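Local coordinates for protein Cog5 (Kluyveromyces lactis, PDB 4U6U) that pairs with Cog7 within the conserved oligomeric Golgi complex, a multisubunit tethering complex that probably helps capture vesicles before fusion at the Golgi, at residues F232-E237 / K283-L288; I261-F265 / E277-L282. The protein carries 7 engineered substitutions. All blocks are in the same frame, centred on the assembly; numbering follows the deposited sequence.

Two contacts near the C-terminal end of this largely helical Cog5 piece offer a worked case of how side-chain packing joins successive helices. Followed from the N terminus, the chain first passes 232-237 on helix 220-241, then 261-265 at the end of helix 254-265, and returns through helix 277-284 to its last modelled residues. Contact 2 closes the 11-residue connection 266-276, which holds neither helix nor strand; contact 1 closes a longer loop of 45 residues, within which contact 2 is nested. Both use helix 277-284: its residues 277-282 meet helix 254-265, while 283-288, its last residues and the tail after them, pack on helix 220-241.

Contact 1: F232-E237 / K283-L288; sequences FKRDFE and KAVSIL
Ala284 meets Lys233 at the point of nearest backbone approach, their CA atoms 4.1 Å apart, and from this close touch the contact divides into an apolar side and a polar one. The methyl of Ala284 fits between the start of the lysine chain and the rim of Phe232, its CB lying 3.7 Å from Phe232 CD2. Val285, next in the chain, sets one methyl against each of two rings: CG2 comes to the edge of Phe232, in the ring plane, whereas CG1 reaches CZ of Phe236 at 3.6 Å along an oblique line. Phe236 is placed for this because its CG stands opposite the backbone N (chi1 -164°), which sends the ring across to the other segment. There CD1 of Ile287 meets the ring at its edge and in its plane, and also lies 3.4 Å from CG of Glu237, so that one methyl bridges an aromatic and an aliphatic surface. Leu288 CD2 adds a looser touch on Phe236 CE2 at 4.2 Å.

The other side is polar and partly exposed. Lys233 lays its aliphatic part along Ala284, bends at its last torsion (chi4 72°) and forms a salt bridge within its own helix, NZ to Glu237 OE1 at 3.0 Å, approaching from above the carboxylate plane. Ser286 OG turns back to Lys283 O at 3.0 Å. No hydrogen bond joins the two segments; the contact rests mainly on apolar packing.

In the helical stack of this C-terminal region, Phe232 rests also on Leu165 and Ser166 of helix 143-167. Phe236 touches Leu250 of helix 245-252 and joins Val285 in packing on Ile257 of helix 254-265, tying the chain's C-terminal tail into the bundle.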
loop_
_atom_site.group_PDB
_atom_site.type_symbol
_atom_site.label_atom_id
_atom_site.label_comp_id
_atom_site.label_asym_id
_atom_site.label_seq_id
_atom_site.Cartn_x
_atom_site.Cartn_y
_atom_site.Cartn_z
ATOM N N PHE B 232 -0.257 -29.980 -13.662
ATOM C CA PHE B 232 0.691 -30.946 -14.176
ATOM C C PHE B 232 0.078 -32.328 -14.073
ATOM O O PHE B 232 0.258 -33.159 -14.952
ATOM C CB PHE B 232 1.998 -30.931 -13.411
ATOM C CG PHE B 232 2.895 -32.060 -13.782
ATOM C CD1 PHE B 232 3.560 -32.053 -14.999
ATOM C CD2 PHE B 232 3.032 -33.156 -12.955
ATOM C CE1 PHE B 232 4.387 -33.098 -15.364
ATOM C CE2 PHE B 232 3.853 -34.215 -13.318
ATOM C CZ PHE B 232 4.531 -34.188 -14.522
ATOM N N LYS B 233 -0.632 -32.569 -12.976
ATOM C CA LYS B 233 -1.429 -33.777 -12.825
ATOM C C LYS B 233 -2.421 -33.915 -13.967
ATOM O O LYS B 233 -2.520 -34.968 -14.604
ATOM C CB LYS B 233 -2.190 -33.752 -11.500
ATOM C CG LYS B 233 -3.095 -34.938 -11.249
ATOM C CD LYS B 233 -4.022 -34.665 -10.077
ATOM C CE LYS B 233 -5.129 -35.694 -9.968
ATOM N NZ LYS B 233 -4.568 -36.990 -9.497
ATOM N N ARG B 234 -3.126 -32.827 -14.247
ATOM C CA ARG B 234 -4.162 -32.841 -15.263
ATOM C C ARG B 234 -3.552 -33.236 -16.598
ATOM O O ARG B 234 -4.104 -34.084 -17.311
ATOM C CB ARG B 234 -4.863 -31.478 -15.319
ATOM C CG ARG B 234 -5.753 -31.224 -16.516
ATOM C CD ARG B 234 -6.345 -29.805 -16.478
ATOM N NE ARG B 234 -5.345 -28.761 -16.211
ATOM C CZ ARG B 234 -4.689 -28.069 -17.144
ATOM N NH1 ARG B 234 -4.903 -28.306 -18.432
ATOM N NH2 ARG B 234 -3.805 -27.141 -16.790
ATOM N N ASP B 235 -2.385 -32.671 -16.896
ATOM C CA ASP B 235 -1.700 -32.913 -18.160
ATOM C C ASP B 235 -1.181 -34.340 -18.259
ATOM O O ASP B 235 -1.278 -34.999 -19.301
ATOM C CB ASP B 235 -0.535 -31.935 -18.330
ATOM C CG ASP B 235 -0.996 -30.546 -18.670
ATOM O OD1 ASP B 235 -2.224 -30.342 -18.748
ATOM O OD2 ASP B 235 -0.138 -29.663 -18.868
ATOM N N PHE B 236 -0.564 -34.782 -17.178
ATOM C CA PHE B 236 -0.006 -36.112 -17.120
ATOM C C PHE B 236 -1.095 -37.136 -17.371
ATOM O O PHE B 236 -0.991 -37.966 -18.273
ATOM C CB PHE B 236 0.667 -36.318 -15.765
ATOM C CG PHE B 236 1.604 -37.480 -15.713
ATOM C CD1 PHE B 236 2.894 -37.373 -16.192
ATOM C CD2 PHE B 236 1.216 -38.664 -15.116
ATOM C CE1 PHE B 236 3.764 -38.455 -16.121
ATOM C CE2 PHE B 236 2.075 -39.738 -15.036
ATOM C CZ PHE B 236 3.351 -39.636 -15.539
ATOM N N GLU B 237 -2.169 -37.032 -16.601
ATOM C CA GLU B 237 -3.212 -38.042 -16.639
ATOM C C GLU B 237 -3.950 -37.983 -17.954
ATOM O O GLU B 237 -4.326 -39.018 -18.488
ATOM C CB GLU B 237 -4.183 -37.868 -15.464
ATOM C CG GLU B 237 -3.523 -38.171 -14.141
ATOM C CD GLU B 237 -4.484 -38.247 -12.984
ATOM O OE1 GLU B 237 -4.069 -38.761 -11.912
ATOM O OE2 GLU B 237 -5.644 -37.803 -13.153
ATOM N N LYS B 283 1.458 -37.384 -5.990
ATOM C CA LYS B 283 0.042 -37.533 -6.327
ATOM C C LYS B 283 -0.242 -37.200 -7.784
ATOM O O LYS B 283 -1.108 -37.816 -8.408
ATOM C CB LYS B 283 -0.801 -36.648 -5.424
ATOM C CG LYS B 283 -0.728 -37.076 -3.977
ATOM C CD LYS B 283 -1.326 -36.025 -3.057
ATOM C CE LYS B 283 -0.959 -36.269 -1.607
ATOM N NZ LYS B 283 -1.237 -35.035 -0.819
ATOM N N ALA B 284 0.504 -36.239 -8.326
ATOM C CA ALA B 284 0.334 -35.824 -9.711
ATOM C C ALA B 284 0.606 -36.998 -10.625
ATOM O O ALA B 284 -0.043 -37.187 -11.650
ATOM C CB ALA B 284 1.264 -34.679 -10.035
ATOM N N VAL B 285 1.573 -37.800 -10.214
ATOM C CA VAL B 285 2.081 -38.895 -11.006
ATOM C C VAL B 285 1.632 -40.187 -10.341
ATOM O O VAL B 285 2.432 -40.843 -9.682
ATOM C CB VAL B 285 3.620 -38.804 -11.109
ATOM C CG1 VAL B 285 4.182 -39.818 -12.052
ATOM C CG2 VAL B 285 4.013 -37.418 -11.576
ATOM N N SER B 286 0.346 -40.526 -10.438
ATOM C CA SER B 286 -0.182 -41.620 -9.612
ATOM C C SER B 286 -1.055 -42.615 -10.382
ATOM O O SER B 286 -1.540 -43.587 -9.804
ATOM C CB SER B 286 -0.965 -41.073 -8.409
ATOM O OG SER B 286 -2.237 -40.584 -8.790
ATOM N N ILE B 287 -1.253 -42.378 -11.675
ATOM C CA ILE B 287 -1.992 -43.314 -12.533
ATOM C C ILE B 287 -1.129 -44.511 -12.913
ATOM O O ILE B 287 -1.612 -45.448 -13.557
ATOM C CB ILE B 287 -2.516 -42.685 -13.845
ATOM C CG1 ILE B 287 -1.395 -41.948 -14.572
ATOM C CG2 ILE B 287 -3.723 -41.792 -13.587
ATOM C CD1 ILE B 287 -1.141 -40.569 -14.049
ATOM N N LEU B 288 0.131 -44.492 -12.483
ATOM C CA LEU B 288 1.110 -45.540 -12.794
ATOM C C LEU B 288 0.581 -46.873 -12.258
ATOM O O LEU B 288 1.068 -47.952 -12.610
ATOM C CB LEU B 288 2.491 -45.202 -12.224
ATOM C CG LEU B 288 3.201 -43.926 -12.736
ATOM C CD1 LEU B 288 3.257 -43.780 -14.264
ATOM C CD2 LEU B 288 2.550 -42.726 -12.158
#

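Contact 2: I261-F265 / E277-L282; sequences ISKCF and ELQYIL
Phe265 turns one ring face to Ile281, whose CG2 stands 4.1 Å from the ring centroid and 17° off the normal, a CH-pi contact. Leu278 approaches the same ring differently: its backbone CA lies obliquely by CD2, while its methyl CD1 reaches back to Phe265 CB at 3.5 Å. Both residues, from successive turns of helix 277-284, lie on the same side of the ring plane. The phenylalanine CG lies opposite its own carbonyl carbon (chi1 -83°), which swings the ring over to the facing helix.

About one turn earlier, Ile261 brings two branches to bear. CG2 meets Leu278 CD1 at 3.7 Å, the two side chains crossing at about a right angle, and the extended arm ends in CD1, 3.8 Å from Leu282 CD2 and looser against Ile281 CG1. No hydrogen bond spans this buried apolar interface. With the ring of Phe265 cut back to an alanine, the Ile281 methyl would probably lose the face it packs on and a gap would open beside Leu278.

The short segments run nearly antiparallel, at 162° with axes 10.8 Å apart, as in a helical hairpin whose 11-residue connection holds neither helix nor strand. Leu179 of helix 175-192 packs on both Ile261 and Ile281, and Arg186 of that helix makes a salt bridge to Glu277. Tyr280 is directed instead to Trp225 and Ser226 of helix 220-241, leaving the second helix of the hairpin attached to both neighbours.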
loop_
_atom_site.group_PDB
_atom_site.type_symbol
_atom_site.label_atom_id
_atom_site.label_comp_id
_atom_site.label_asym_id
_atom_site.label_seq_id
_atom_site.Cartn_x
_atom_site.Cartn_y
_atom_site.Cartn_z
ATOM N N ILE B 261 12.297 -38.697 -9.060
ATOM C CA ILE B 261 11.600 -37.977 -7.991
ATOM C C ILE B 261 12.310 -38.063 -6.655
ATOM O O ILE B 261 12.520 -37.042 -5.995
ATOM C CB ILE B 261 10.161 -38.492 -7.772
ATOM C CG1 ILE B 261 9.222 -37.917 -8.830
ATOM C CG2 ILE B 261 9.637 -38.064 -6.406
ATOM C CD1 ILE B 261 7.748 -38.156 -8.529
ATOM N N SER B 262 12.679 -39.274 -6.251
ATOM C CA SER B 262 13.307 -39.454 -4.948
ATOM C C SER B 262 14.700 -38.842 -4.958
ATOM O O SER B 262 15.148 -38.287 -3.954
ATOM C CB SER B 262 13.375 -40.932 -4.571
ATOM O OG SER B 262 14.023 -41.685 -5.580
ATOM N N LYS B 263 15.358 -38.922 -6.115
ATOM C CA LYS B 263 16.689 -38.348 -6.328
ATOM C C LYS B 263 16.712 -36.813 -6.347
ATOM O O LYS B 263 17.711 -36.207 -6.738
ATOM C CB LYS B 263 17.278 -38.900 -7.632
ATOM C CG LYS B 263 17.569 -40.403 -7.563
ATOM C CD LYS B 263 18.566 -40.882 -8.617
ATOM C CE LYS B 263 18.697 -42.406 -8.599
ATOM N NZ LYS B 263 19.334 -42.957 -9.830
ATOM N N CYS B 264 15.615 -36.204 -5.903
ATOM C CA CYS B 264 15.399 -34.760 -5.977
ATOM C C CYS B 264 14.546 -34.320 -4.795
ATOM O O CYS B 264 14.372 -33.129 -4.553
ATOM C CB CYS B 264 14.721 -34.365 -7.296
ATOM S SG CYS B 264 14.358 -32.575 -7.527
ATOM N N PHE B 265 14.031 -35.290 -4.043
ATOM C CA PHE B 265 13.178 -34.974 -2.904
ATOM C C PHE B 265 13.567 -35.701 -1.616
ATOM O O PHE B 265 13.484 -35.115 -0.534
ATOM C CB PHE B 265 11.725 -35.283 -3.256
ATOM C CG PHE B 265 11.043 -34.182 -4.020
ATOM C CD1 PHE B 265 11.127 -34.121 -5.402
ATOM C CD2 PHE B 265 10.310 -33.211 -3.358
ATOM C CE1 PHE B 265 10.496 -33.104 -6.106
ATOM C CE2 PHE B 265 9.674 -32.199 -4.057
ATOM C CZ PHE B 265 9.768 -32.143 -5.428
ATOM N N GLU B 277 5.961 -31.709 0.846
ATOM C CA GLU B 277 6.190 -30.910 -0.344
ATOM C C GLU B 277 6.541 -31.906 -1.448
ATOM O O GLU B 277 6.272 -31.677 -2.628
ATOM C CB GLU B 277 7.280 -29.870 -0.106
ATOM C CG GLU B 277 6.976 -28.979 1.096
ATOM C CD GLU B 277 8.049 -27.933 1.358
ATOM O OE1 GLU B 277 8.642 -27.449 0.369
ATOM O OE2 GLU B 277 8.292 -27.595 2.547
ATOM N N LEU B 278 7.157 -33.014 -1.043
ATOM C CA LEU B 278 7.356 -34.165 -1.920
ATOM C C LEU B 278 6.026 -34.822 -2.268
ATOM O O LEU B 278 5.835 -35.307 -3.374
ATOM C CB LEU B 278 8.274 -35.204 -1.265
ATOM C CG LEU B 278 8.041 -36.661 -1.680
ATOM C CD1 LEU B 278 8.666 -36.973 -3.033
ATOM C CD2 LEU B 278 8.531 -37.624 -0.624
ATOM N N GLN B 279 5.108 -34.854 -1.310
ATOM C CA GLN B 279 3.887 -35.637 -1.477
ATOM C C GLN B 279 2.983 -35.120 -2.600
ATOM O O GLN B 279 2.254 -35.900 -3.212
ATOM C CB GLN B 279 3.134 -35.727 -0.152
ATOM C CG GLN B 279 3.433 -37.039 0.558
ATOM C CD GLN B 279 3.604 -36.882 2.049
ATOM O OE1 GLN B 279 3.165 -35.894 2.634
ATOM N NE2 GLN B 279 4.248 -37.861 2.677
ATOM N N TYR B 280 3.019 -33.815 -2.858
ATOM C CA TYR B 280 2.270 -33.242 -3.972
ATOM C C TYR B 280 2.722 -33.837 -5.312
ATOM O O TYR B 280 1.888 -34.289 -6.101
ATOM C CB TYR B 280 2.417 -31.724 -4.018
ATOM C CG TYR B 280 1.596 -30.964 -3.004
ATOM C CD1 TYR B 280 0.227 -30.797 -3.175
ATOM C CD2 TYR B 280 2.194 -30.365 -1.905
ATOM C CE1 TYR B 280 -0.529 -30.081 -2.260
ATOM C CE2 TYR B 280 1.446 -29.647 -0.990
ATOM C CZ TYR B 280 0.088 -29.509 -1.173
ATOM O OH TYR B 280 -0.653 -28.795 -0.262
ATOM N N ILE B 281 4.034 -33.832 -5.564
ATOM C CA ILE B 281 4.589 -34.300 -6.843
ATOM C C ILE B 281 4.326 -35.806 -7.047
ATOM O O ILE B 281 4.277 -36.299 -8.177
ATOM C CB ILE B 281 6.119 -33.999 -6.967
ATOM C CG1 ILE B 281 6.609 -34.205 -8.397
ATOM C CG2 ILE B 281 6.942 -34.830 -6.033
ATOM C CD1 ILE B 281 5.956 -33.273 -9.395
ATOM N N LEU B 282 4.178 -36.538 -5.952
ATOM C CA LEU B 282 3.837 -37.950 -6.040
ATOM C C LEU B 282 2.391 -38.174 -6.516
ATOM O O LEU B 282 2.132 -39.039 -7.360
ATOM C CB LEU B 282 4.059 -38.633 -4.687
ATOM C CG LEU B 282 5.509 -38.973 -4.318
ATOM C CD1 LEU B 282 5.536 -39.751 -3.029
ATOM C CD2 LEU B 282 6.201 -39.765 -5.422
#